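2,3-dihydroxybenzoate-AMP ligase (Bacillus subtilis, PDB 1MDB) belongs to the ANL superfamily of AMP-binding enzymes and holds adenosine monophosphate and 2,3-dihydroxy-benzoic acid in this model. Local coordinates at residues R59-A64 / E90-A94; L220-Y226 / P241-V246; A459-P464 / L525-S530. All blocks are in the same frame, centred on the assembly; numbering follows the deposited sequence.

Contact 1: R59-A64 / E90-A94; sequences RADRLA and EVIFA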
ATOM      1  N   ARG A  59      17.097  20.852   2.331  1.00 32.58           N
ATOM      2  CA  ARG A  59      16.523  20.851   0.991  1.00 31.49           C
ATOM      3  C   ARG A  59      15.015  21.115   1.038  1.00 30.71           C
ATOM      4  O   ARG A  59      14.474  21.791   0.168  1.00 31.33           O
ATOM      5  CB  ARG A  59      16.820  19.518   0.293  1.00 31.44           C
ATOM      6  CG  ARG A  59      18.319  19.225   0.189  1.00 33.43           C
ATOM      7  CD  ARG A  59      18.629  17.942  -0.578  1.00 33.69           C
ATOM      8  NE  ARG A  59      18.142  17.991  -1.952  1.00 35.18           N
ATOM      9  CZ  ARG A  59      18.898  17.774  -3.024  1.00 33.97           C
ATOM     10  NH1 ARG A  59      20.182  17.492  -2.882  1.00 34.74           N
ATOM     11  NH2 ARG A  59      18.369  17.838  -4.237  1.00 34.31           N
ATOM     12  N   ALA A  60      14.348  20.590   2.061  1.00 29.15           N
ATOM     13  CA  ALA A  60      12.911  20.774   2.230  1.00 28.22           C
ATOM     14  C   ALA A  60      12.555  22.253   2.470  1.00 28.84           C
ATOM     15  O   ALA A  60      11.553  22.757   1.937  1.00 25.60           O
ATOM     16  CB  ALA A  60      12.416  19.919   3.390  1.00 23.99           C
ATOM     17  N   ASP A  61      13.364  22.938   3.280  1.00 28.82           N
ATOM     18  CA  ASP A  61      13.138  24.352   3.558  1.00 30.10           C
ATOM     19  C   ASP A  61      13.353  25.135   2.278  1.00 32.19           C
ATOM     20  O   ASP A  61      12.498  25.921   1.852  1.00 31.32           O
ATOM     21  CB  ASP A  61      14.120  24.882   4.603  1.00 33.38           C
ATOM     22  CG  ASP A  61      13.705  24.566   6.013  1.00 33.68           C
ATOM     23  OD1 ASP A  61      12.489  24.420   6.255  1.00 34.39           O
ATOM     24  OD2 ASP A  61      14.597  24.482   6.886  1.00 38.25           O
ATOM     25  N   ARG A  62      14.511  24.911   1.671  1.00 32.34           N
ATOM     26  CA  ARG A  62      14.863  25.598   0.443  1.00 33.19           C
ATOM     27  C   ARG A  62      13.904  25.302  -0.704  1.00 32.80           C
ATOM     28  O   ARG A  62      13.690  26.153  -1.569  1.00 31.57           O
ATOM     29  CB  ARG A  62      16.298  25.245   0.037  1.00 33.68           C
ATOM     30  CG  ARG A  62      17.365  25.808   0.980  1.00 34.47           C
ATOM     31  CD  ARG A  62      18.781  25.442   0.519  1.00 32.96           C
ATOM     32  NE  ARG A  62      19.131  26.018  -0.779  1.00 34.35           N
ATOM     33  CZ  ARG A  62      19.366  27.311  -0.993  1.00 33.92           C
ATOM     34  NH1 ARG A  62      19.288  28.172   0.009  1.00 31.58           N
ATOM     35  NH2 ARG A  62      19.683  27.741  -2.208  1.00 31.35           N
ATOM     36  N   LEU A  63      13.319  24.104  -0.721  1.00 32.29           N
ATOM     37  CA  LEU A  63      12.390  23.761  -1.797  1.00 29.22           C
ATOM     38  C   LEU A  63      11.026  24.394  -1.534  1.00 27.38           C
ATOM     39  O   LEU A  63      10.373  24.888  -2.449  1.00 26.98           O
ATOM     40  CB  LEU A  63      12.247  22.238  -1.937  1.00 29.26           C
ATOM     41  CG  LEU A  63      11.294  21.742  -3.038  1.00 28.51           C
ATOM     42  CD1 LEU A  63      11.724  22.316  -4.387  1.00 28.54           C
ATOM     43  CD2 LEU A  63      11.292  20.220  -3.099  1.00 25.36           C
ATOM     44  N   ALA A  64      10.601  24.384  -0.279  1.00 27.52           N
ATOM     45  CA  ALA A  64       9.319  24.974   0.079  1.00 29.73           C
ATOM     46  C   ALA A  64       9.297  26.422  -0.404  1.00 30.76           C
ATOM     47  O   ALA A  64       8.290  26.899  -0.937  1.00 30.34           O
ATOM     48  CB  ALA A  64       9.115  24.914   1.591  1.00 29.53           C
ATOM     49  N   GLU A  90      12.258  15.155  -0.423  1.00 24.87           N
ATOM     50  CA  GLU A  90      12.384  16.593  -0.285  1.00 24.60           C
ATOM     51  C   GLU A  90      11.095  17.220  -0.811  1.00 25.36           C
ATOM     52  O   GLU A  90      10.646  18.258  -0.322  1.00 24.84           O
ATOM     53  CB  GLU A  90      13.607  17.122  -1.054  1.00 25.39           C
ATOM     54  CG  GLU A  90      13.524  17.097  -2.574  1.00 26.15           C
ATOM     55  CD  GLU A  90      14.775  17.699  -3.216  1.00 27.23           C
ATOM     56  OE1 GLU A  90      15.449  18.511  -2.549  1.00 28.01           O
ATOM     57  OE2 GLU A  90      15.075  17.378  -4.382  1.00 24.32           O
ATOM     58  N   VAL A  91      10.487  16.566  -1.792  1.00 26.34           N
ATOM     59  CA  VAL A  91       9.250  17.072  -2.373  1.00 26.65           C
ATOM     60  C   VAL A  91       8.091  17.063  -1.388  1.00 26.86           C
ATOM     61  O   VAL A  91       7.404  18.078  -1.248  1.00 28.89           O
ATOM     62  CB  VAL A  91       8.848  16.274  -3.647  1.00 25.24           C
ATOM     63  CG1 VAL A  91       7.358  16.468  -3.958  1.00 22.14           C
ATOM     64  CG2 VAL A  91       9.682  16.756  -4.835  1.00 24.63           C
ATOM     65  N   ILE A  92       7.866  15.949  -0.692  1.00 25.05           N
ATOM     66  CA  ILE A  92       6.738  15.921   0.236  1.00 25.39           C
ATOM     67  C   ILE A  92       6.924  16.778   1.501  1.00 24.97           C
ATOM     68  O   ILE A  92       5.996  17.457   1.916  1.00 22.15           O
ATOM     69  CB  ILE A  92       6.334  14.471   0.663  1.00 25.86           C
ATOM     70  CG1 ILE A  92       7.392  13.854   1.578  1.00 26.81           C
ATOM     71  CG2 ILE A  92       6.108  13.608  -0.570  1.00 25.70           C
ATOM     72  CD1 ILE A  92       6.919  12.553   2.209  1.00 27.49           C
ATOM     73  N   PHE A  93       8.106  16.754   2.114  1.00 24.26           N
ATOM     74  CA  PHE A  93       8.306  17.551   3.319  1.00 26.43           C
ATOM     75  C   PHE A  93       8.290  19.055   3.016  1.00 25.54           C
ATOM     76  O   PHE A  93       7.964  19.862   3.884  1.00 26.13           O
ATOM     77  CB  PHE A  93       9.601  17.134   4.052  1.00 28.18           C
ATOM     78  CG  PHE A  93       9.433  15.902   4.909  1.00 26.02           C
ATOM     79  CD1 PHE A  93       9.699  14.637   4.400  1.00 27.96           C
ATOM     80  CD2 PHE A  93       8.922  16.006   6.199  1.00 26.86           C
ATOM     81  CE1 PHE A  93       9.452  13.492   5.160  1.00 25.99           C
ATOM     82  CE2 PHE A  93       8.669  14.871   6.967  1.00 25.12           C
ATOM     83  CZ  PHE A  93       8.934  13.613   6.448  1.00 26.70           C
ATOM     84  N   ALA A  94       8.641  19.423   1.790  1.00 24.82           N
ATOM     85  CA  ALA A  94       8.609  20.822   1.380  1.00 24.80           C
ATOM     86  C   ALA A  94       7.133  21.203   1.260  1.00 25.76           C
ATOM     87  O   ALA A  94       6.710  22.278   1.700  1.00 24.75           O
ATOM     88  CB  ALA A  94       9.300  20.999   0.034  1.00 24.41           C
TER
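Helix 90-94 crosses helix 59-64 at -65°, their axes 8.0 Å apart; this is packing of helix 86-98 on helix 53-70 within the AMP-binding enzyme family region. E90 opens the contact with a salt bridge: its OE1 takes a nearly straight hydrogen bond from R59 NE at 2.8 Å, and R59 NH2 adds a weak one to E90 OE2 at 3.3 Å. The same OE1 also bonds to H170, so this buried carboxylate has two partners. The backbone of E90 takes part as well, since L63 CD2 rests 3.5 Å from E90 O. V91 points away, yet L63 CD2 comes within 3.8 Å of V91 CA. I92 faces elsewhere; F93 gives only its root, with F93 CB 4.0 Å from A60 CB. A94 is where the backbones come closest, A94 CA lying 4.4 Å from A60 CA. A94 CB sits 3.4 Å from A60 O and 3.7 Å from L63 CG, A94 CA makes a CA-H...O contact with A60 O at 3.6 Å, and A64 CB lies 3.6 Å from A94 O. The small side chains of A60, A64 and A94 are consistent with this close approach. Around this pair, helix 27-38 packs on A60 and F93 through L31, W51 of strand 49-52 touches both R59 and E90, and I92 and F93 reach on to helix 242-248.

Contact 2: L220-Y226 / P241-V246; sequences LDHSTVY and PGVLGV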
ATOM      1  N   LEU A 220      11.208  -0.657  15.116  1.00 31.00           N
ATOM      2  CA  LEU A 220      12.165   0.125  14.337  1.00 32.69           C
ATOM      3  C   LEU A 220      13.002   1.038  15.232  1.00 33.92           C
ATOM      4  O   LEU A 220      12.501   1.590  16.215  1.00 33.86           O
ATOM      5  CB  LEU A 220      11.454   0.997  13.294  1.00 30.43           C
ATOM      6  CG  LEU A 220      10.617   0.354  12.187  1.00 30.74           C
ATOM      7  CD1 LEU A 220      10.297   1.422  11.137  1.00 25.58           C
ATOM      8  CD2 LEU A 220      11.375  -0.809  11.555  1.00 27.00           C
ATOM      9  N   ASP A 221      14.277   1.197  14.890  1.00 34.27           N
ATOM     10  CA  ASP A 221      15.149   2.081  15.649  1.00 35.25           C
ATOM     11  C   ASP A 221      16.307   2.568  14.800  1.00 35.88           C
ATOM     12  O   ASP A 221      16.328   2.367  13.587  1.00 35.54           O
ATOM     13  CB  ASP A 221      15.684   1.393  16.908  1.00 36.06           C
ATOM     14  CG  ASP A 221      16.465   0.136  16.605  1.00 37.39           C
ATOM     15  OD1 ASP A 221      17.088   0.052  15.526  1.00 38.28           O
ATOM     16  OD2 ASP A 221      16.474  -0.768  17.470  1.00 39.86           O
ATOM     17  N   HIS A 222      17.278   3.204  15.445  1.00 36.19           N
ATOM     18  CA  HIS A 222      18.434   3.724  14.729  1.00 34.56           C
ATOM     19  C   HIS A 222      19.132   2.659  13.889  1.00 33.52           C
ATOM     20  O   HIS A 222      19.779   2.976  12.894  1.00 33.23           O
ATOM     21  CB  HIS A 222      19.441   4.342  15.712  1.00 34.45           C
ATOM     22  CG  HIS A 222      20.066   3.356  16.647  1.00 31.93           C
ATOM     23  ND1 HIS A 222      19.345   2.681  17.608  1.00 31.30           N
ATOM     24  CD2 HIS A 222      21.349   2.944  16.780  1.00 32.25           C
ATOM     25  CE1 HIS A 222      20.156   1.898  18.295  1.00 30.79           C
ATOM     26  NE2 HIS A 222      21.378   2.039  17.813  1.00 33.93           N
ATOM     27  N   SER A 223      18.996   1.395  14.274  1.00 33.93           N
ATOM     28  CA  SER A 223      19.655   0.324  13.527  1.00 34.84           C
ATOM     29  C   SER A 223      18.851  -0.231  12.371  1.00 33.13           C
ATOM     30  O   SER A 223      19.304  -1.127  11.665  1.00 31.49           O
ATOM     31  CB  SER A 223      20.050  -0.822  14.461  1.00 35.94           C
ATOM     32  OG  SER A 223      21.417  -0.714  14.812  1.00 38.79           O
ATOM     33  N   THR A 224      17.654   0.303  12.177  1.00 34.07           N
ATOM     34  CA  THR A 224      16.806  -0.153  11.092  1.00 31.27           C
ATOM     35  C   THR A 224      17.322   0.279   9.724  1.00 30.43           C
ATOM     36  O   THR A 224      17.631   1.447   9.507  1.00 30.05           O
ATOM     37  CB  THR A 224      15.373   0.398  11.246  1.00 32.36           C
ATOM     38  OG1 THR A 224      14.786  -0.125  12.446  1.00 33.44           O
ATOM     39  CG2 THR A 224      14.519   0.014  10.035  1.00 30.26           C
ATOM     40  N   VAL A 225      17.445  -0.681   8.815  1.00 29.69           N
ATOM     41  CA  VAL A 225      17.841  -0.392   7.445  1.00 30.02           C
ATOM     42  C   VAL A 225      16.689  -0.987   6.631  1.00 29.97           C
ATOM     43  O   VAL A 225      16.624  -2.196   6.408  1.00 29.90           O
ATOM     44  CB  VAL A 225      19.158  -1.082   7.035  1.00 30.71           C
ATOM     45  CG1 VAL A 225      19.562  -0.606   5.653  1.00 29.60           C
ATOM     46  CG2 VAL A 225      20.267  -0.767   8.040  1.00 31.90           C
ATOM     47  N   TYR A 226      15.764  -0.132   6.218  1.00 29.64           N
ATOM     48  CA  TYR A 226      14.598  -0.573   5.466  1.00 26.23           C
ATOM     49  C   TYR A 226      14.787  -0.382   3.973  1.00 26.39           C
ATOM     50  O   TYR A 226      15.147   0.706   3.514  1.00 24.89           O
ATOM     51  CB  TYR A 226      13.369   0.210   5.937  1.00 26.31           C
ATOM     52  CG  TYR A 226      12.091  -0.062   5.169  1.00 26.44           C
ATOM     53  CD1 TYR A 226      11.078  -0.856   5.712  1.00 25.64           C
ATOM     54  CD2 TYR A 226      11.878   0.511   3.910  1.00 25.43           C
ATOM     55  CE1 TYR A 226       9.873  -1.067   5.015  1.00 26.46           C
ATOM     56  CE2 TYR A 226      10.689   0.303   3.210  1.00 24.82           C
ATOM     57  CZ  TYR A 226       9.691  -0.481   3.766  1.00 26.83           C
ATOM     58  OH  TYR A 226       8.515  -0.668   3.070  1.00 27.41           O
ATOM     59  N   PRO A 241       5.619  -0.170   8.450  1.00 27.20           N
ATOM     60  CA  PRO A 241       5.943   1.175   8.945  1.00 26.23           C
ATOM     61  C   PRO A 241       6.378   2.095   7.799  1.00 26.03           C
ATOM     62  O   PRO A 241       6.291   3.320   7.900  1.00 27.28           O
ATOM     63  CB  PRO A 241       7.070   0.903   9.944  1.00 26.99           C
ATOM     64  CG  PRO A 241       7.770  -0.274   9.331  1.00 25.22           C
ATOM     65  CD  PRO A 241       6.615  -1.149   8.925  1.00 26.08           C
ATOM     66  N   GLY A 242       6.858   1.490   6.719  1.00 24.04           N
ATOM     67  CA  GLY A 242       7.264   2.250   5.550  1.00 26.83           C
ATOM     68  C   GLY A 242       8.486   3.149   5.660  1.00 26.85           C
ATOM     69  O   GLY A 242       9.211   3.138   6.662  1.00 27.66           O
ATOM     70  N   VAL A 243       8.717   3.930   4.610  1.00 27.43           N
ATOM     71  CA  VAL A 243       9.852   4.844   4.571  1.00 26.87           C
ATOM     72  C   VAL A 243       9.670   5.959   5.605  1.00 28.88           C
ATOM     73  O   VAL A 243      10.636   6.398   6.244  1.00 30.24           O
ATOM     74  CB  VAL A 243      10.033   5.443   3.148  1.00 26.38           C
ATOM     75  CG1 VAL A 243      10.397   4.332   2.159  1.00 26.55           C
ATOM     76  CG2 VAL A 243       8.745   6.128   2.685  1.00 25.76           C
ATOM     77  N   LEU A 244       8.431   6.406   5.787  1.00 27.28           N
ATOM     78  CA  LEU A 244       8.147   7.459   6.751  1.00 28.26           C
ATOM     79  C   LEU A 244       8.250   6.947   8.185  1.00 29.92           C
ATOM     80  O   LEU A 244       8.645   7.685   9.088  1.00 30.73           O
ATOM     81  CB  LEU A 244       6.757   8.063   6.497  1.00 26.46           C
ATOM     82  CG  LEU A 244       6.594   8.718   5.113  1.00 24.97           C
ATOM     83  CD1 LEU A 244       5.288   9.489   5.088  1.00 24.96           C
ATOM     84  CD2 LEU A 244       7.777   9.674   4.815  1.00 24.43           C
ATOM     85  N   GLY A 245       7.879   5.689   8.404  1.00 31.42           N
ATOM     86  CA  GLY A 245       7.990   5.139   9.745  1.00 31.09           C
ATOM     87  C   GLY A 245       9.466   5.045  10.113  1.00 29.06           C
ATOM     88  O   GLY A 245       9.859   5.338  11.241  1.00 28.91           O
ATOM     89  N   VAL A 246      10.282   4.650   9.141  1.00 28.12           N
ATOM     90  CA  VAL A 246      11.723   4.514   9.340  1.00 29.09           C
ATOM     91  C   VAL A 246      12.388   5.859   9.659  1.00 30.18           C
ATOM     92  O   VAL A 246      13.344   5.913  10.431  1.00 31.06           O
ATOM     93  CB  VAL A 246      12.392   3.861   8.089  1.00 28.65           C
ATOM     94  CG1 VAL A 246      13.909   3.758   8.273  1.00 27.25           C
ATOM     95  CG2 VAL A 246      11.813   2.467   7.870  1.00 28.67           C
TER
HETATM   96  O   HOH W   1       6.500  -1.369   5.122  1.00 27.95           O
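This is a buried apolar contact between a strand with its lead-in turn and the start of a helix, in the large AMP-binding part of the chain. Y226 lies on strand 225-228, inside the nine-stranded mixed sheet next to strand 252-255, and helix 242-248 packs on V253 of that neighbouring strand. No direct hydrogen bond joins 220-226 to 241-246. Instead, V246 fits between two side chains: its CG2 is 3.4 Å from Y226 CB and 3.8 Å from L220 CD1. L220 CD1 also reaches P241 CB at 3.5 Å, P241 following a cis peptide bond. G242 lies over one face of the Y226 ring, and V243 CG1 comes to 4.2 Å from Y226 CE2.

Between L220 and Y226 the chain reverses in a type I turn from D221 to T224. T224 N bonds to D221 O at 2.8 Å, D221 N to T224 OG1 at 2.8 Å, and S223 N to D221 OD1 at 2.6 Å, the last an Asx turn. The outer residues H222 and S223 thus stay clear of the helix while L220 and Y226 both face it.

One water bridges the polar edge, 3.0 Å from Y226 OH and accepting from G242 N at 3.3 Å. The chemistry between the two segments is therefore apolar packing, and the one polar link found is this water between Y226 OH and G242 N.

Contact 3: A459-P464 / L525-S530; sequences AMVSMP and LREAIS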
ATOM      1  N   ALA A 459      -4.461 -17.790  -8.771  1.00 25.39           N
ATOM      2  CA  ALA A 459      -5.492 -16.798  -8.490  1.00 25.82           C
ATOM      3  C   ALA A 459      -6.797 -17.348  -9.054  1.00 25.70           C
ATOM      4  O   ALA A 459      -6.932 -17.544 -10.261  1.00 27.47           O
ATOM      5  CB  ALA A 459      -5.153 -15.478  -9.136  1.00 24.65           C
ATOM      6  N   MET A 460      -7.753 -17.602  -8.171  1.00 26.94           N
ATOM      7  CA  MET A 460      -9.044 -18.156  -8.570  1.00 25.20           C
ATOM      8  C   MET A 460     -10.130 -17.098  -8.583  1.00 24.53           C
ATOM      9  O   MET A 460     -10.351 -16.404  -7.584  1.00 23.05           O
ATOM     10  CB  MET A 460      -9.422 -19.284  -7.615  1.00 27.78           C
ATOM     11  CG  MET A 460     -10.795 -19.888  -7.832  1.00 29.92           C
ATOM     12  SD  MET A 460     -11.043 -21.223  -6.645  1.00 33.54           S
ATOM     13  CE  MET A 460     -12.365 -22.130  -7.398  1.00 31.61           C
ATOM     14  N   VAL A 461     -10.827 -16.992  -9.712  1.00 25.38           N
ATOM     15  CA  VAL A 461     -11.886 -16.007  -9.846  1.00 25.05           C
ATOM     16  C   VAL A 461     -13.174 -16.596 -10.409  1.00 26.84           C
ATOM     17  O   VAL A 461     -13.202 -17.718 -10.933  1.00 28.05           O
ATOM     18  CB  VAL A 461     -11.431 -14.825 -10.752  1.00 26.72           C
ATOM     19  CG1 VAL A 461     -10.140 -14.215 -10.201  1.00 25.41           C
ATOM     20  CG2 VAL A 461     -11.208 -15.300 -12.169  1.00 26.01           C
ATOM     21  N   SER A 462     -14.253 -15.838 -10.287  1.00 25.99           N
ATOM     22  CA  SER A 462     -15.528 -16.286 -10.807  1.00 28.59           C
ATOM     23  C   SER A 462     -15.557 -16.042 -12.313  1.00 28.67           C
ATOM     24  O   SER A 462     -14.794 -15.224 -12.839  1.00 25.69           O
ATOM     25  CB  SER A 462     -16.658 -15.493 -10.165  1.00 31.87           C
ATOM     26  OG  SER A 462     -16.588 -14.142 -10.576  1.00 35.41           O
ATOM     27  N   MET A 463     -16.423 -16.780 -12.998  1.00 28.80           N
ATOM     28  CA  MET A 463     -16.623 -16.620 -14.435  1.00 29.59           C
ATOM     29  C   MET A 463     -18.110 -16.861 -14.651  1.00 30.63           C
ATOM     30  O   MET A 463     -18.730 -17.652 -13.934  1.00 28.62           O
ATOM     31  CB  MET A 463     -15.795 -17.620 -15.250  1.00 29.57           C
ATOM     32  CG  MET A 463     -16.268 -19.075 -15.195  1.00 30.57           C
ATOM     33  SD  MET A 463     -15.247 -20.142 -16.254  1.00 29.90           S
ATOM     34  CE  MET A 463     -16.166 -21.693 -16.201  1.00 30.46           C
ATOM     35  N   PRO A 464     -18.707 -16.172 -15.633  1.00 30.80           N
ATOM     36  CA  PRO A 464     -20.134 -16.289 -15.962  1.00 30.72           C
ATOM     37  C   PRO A 464     -20.604 -17.690 -16.383  1.00 30.59           C
ATOM     38  O   PRO A 464     -19.865 -18.447 -17.004  1.00 28.73           O
ATOM     39  CB  PRO A 464     -20.311 -15.274 -17.100  1.00 32.32           C
ATOM     40  CG  PRO A 464     -19.209 -14.262 -16.842  1.00 34.12           C
ATOM     41  CD  PRO A 464     -18.052 -15.154 -16.473  1.00 31.89           C
ATOM     42  N   LEU A 525      -8.537 -10.285 -13.992  1.00 30.17           N
ATOM     43  CA  LEU A 525      -8.641 -11.711 -14.277  1.00 29.17           C
ATOM     44  C   LEU A 525     -10.078 -12.080 -14.617  1.00 29.98           C
ATOM     45  O   LEU A 525     -10.325 -12.916 -15.485  1.00 31.69           O
ATOM     46  CB  LEU A 525      -8.150 -12.537 -13.085  1.00 27.52           C
ATOM     47  CG  LEU A 525      -6.630 -12.556 -12.913  1.00 24.91           C
ATOM     48  CD1 LEU A 525      -6.252 -13.342 -11.652  1.00 25.97           C
ATOM     49  CD2 LEU A 525      -5.995 -13.187 -14.154  1.00 22.55           C
ATOM     50  N   ARG A 526     -11.034 -11.463 -13.936  1.00 30.57           N
ATOM     51  CA  ARG A 526     -12.429 -11.746 -14.236  1.00 30.89           C
ATOM     52  C   ARG A 526     -12.747 -11.304 -15.673  1.00 30.92           C
ATOM     53  O   ARG A 526     -13.411 -12.017 -16.420  1.00 29.95           O
ATOM     54  CB  ARG A 526     -13.343 -11.030 -13.245  1.00 31.43           C
ATOM     55  CG  ARG A 526     -13.473 -11.748 -11.905  1.00 32.24           C
ATOM     56  CD  ARG A 526     -14.624 -11.183 -11.085  1.00 30.65           C
ATOM     57  NE  ARG A 526     -14.352  -9.840 -10.580  1.00 27.36           N
ATOM     58  CZ  ARG A 526     -13.607  -9.577  -9.510  1.00 30.34           C
ATOM     59  NH1 ARG A 526     -13.043 -10.565  -8.818  1.00 27.60           N
ATOM     60  NH2 ARG A 526     -13.437  -8.320  -9.118  1.00 28.84           N
ATOM     61  N   GLU A 527     -12.254 -10.130 -16.052  1.00 30.33           N
ATOM     62  CA  GLU A 527     -12.471  -9.592 -17.390  1.00 31.48           C
ATOM     63  C   GLU A 527     -11.864 -10.505 -18.439  1.00 31.02           C
ATOM     64  O   GLU A 527     -12.467 -10.756 -19.477  1.00 33.52           O
ATOM     65  CB  GLU A 527     -11.833  -8.203 -17.515  1.00 32.67           C
ATOM     66  CG  GLU A 527     -12.558  -7.096 -16.762  1.00 38.53           C
ATOM     67  CD  GLU A 527     -11.843  -5.751 -16.863  1.00 43.74           C
ATOM     68  OE1 GLU A 527     -11.292  -5.443 -17.950  1.00 45.30           O
ATOM     69  OE2 GLU A 527     -11.846  -4.997 -15.862  1.00 42.60           O
ATOM     70  N   ALA A 528     -10.664 -11.000 -18.160  1.00 30.29           N
ATOM     71  CA  ALA A 528      -9.967 -11.870 -19.092  1.00 30.96           C
ATOM     72  C   ALA A 528     -10.686 -13.201 -19.297  1.00 31.39           C
ATOM     73  O   ALA A 528     -10.755 -13.690 -20.421  1.00 33.72           O
ATOM     74  CB  ALA A 528      -8.535 -12.108 -18.615  1.00 29.95           C
ATOM     75  N   ILE A 529     -11.220 -13.801 -18.234  1.00 31.58           N
ATOM     76  CA  ILE A 529     -11.928 -15.066 -18.415  1.00 31.95           C
ATOM     77  C   ILE A 529     -13.284 -14.777 -19.057  1.00 33.41           C
ATOM     78  O   ILE A 529     -13.763 -15.534 -19.904  1.00 33.22           O
ATOM     79  CB  ILE A 529     -12.125 -15.847 -17.067  1.00 30.25           C
ATOM     80  CG1 ILE A 529     -12.818 -17.184 -17.333  1.00 29.37           C
ATOM     81  CG2 ILE A 529     -12.966 -15.044 -16.088  1.00 29.71           C
ATOM     82  CD1 ILE A 529     -12.010 -18.150 -18.169  1.00 31.26           C
ATOM     83  N   SER A 530     -13.893 -13.666 -18.668  1.00 35.34           N
ATOM     84  CA  SER A 530     -15.192 -13.297 -19.208  1.00 38.73           C
ATOM     85  C   SER A 530     -15.086 -13.055 -20.713  1.00 41.64           C
ATOM     86  O   SER A 530     -15.993 -13.406 -21.472  1.00 41.40           O
ATOM     87  CB  SER A 530     -15.708 -12.039 -18.512  1.00 39.90           C
ATOM     88  OG  SER A 530     -17.056 -11.784 -18.858  1.00 43.70           O
TER
HETATM   89  O   HOH W   2     -13.679 -13.465  -8.542  1.00 26.11           O
HETATM   90  O   HOH W   3     -15.397 -13.347 -14.916  1.00 28.66           O
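Helix 525-530 lies against strand 459-464 at 35°, axes 7.9 Å apart, so that helix 522-534 packs on strand 455-465, an edge of the three-stranded sheet in the C-terminal part of the chain. The rotamers tell how side chains fill the space between. V461, in the m rotamer, puts CG1 3.9 Å from L525 CB and CG2 4.3 Å from I529 CG2. L525 (m, t) extends its CD1 to 3.5 Å from A459 CB. I529 (t, p) brings CG1 to 3.7 Å from M463 CB, but M463, with chi1 p and then t, t, carries its sulfur away from the helix. R526 bends at chi3 (m): its CG is 3.9 Å from V461 CB, its CD 3.6 Å from S462 OG, and its NH1 forms a salt bridge with D431. One water accepts from S462 N and R526 NH1, both at 3.0 Å; another donates to S462 O at 2.9 Å and R526 O at 2.8 Å. Helix and strand thus share an apolar core, with water carrying the polar link along the R526 side.

In the fold
Contacts 1 and 2 belong to one packed body: their centres are 21 Å apart and they touch through L244, whose CD2 lies 4.0 Å from I92 CD1 and 4.2 Å from F93 CE1. Helix 242-248 therefore packs on strand 225-228 and on helix 86-98. Contact 3 lies across the centre of the chain, in the C-terminal part, with nearest atoms about 24 Å from contact 2 and about 30 Å from contact 1. As for the ligands, the P241 side chain is about 8 Å from 2,3-dihydroxy-benzoic acid, and that of R526 about 11 Å from adenosine monophosphate. K519, which lines the 2,3-dihydroxy-benzoic acid pocket, shortly precedes helix 522-534.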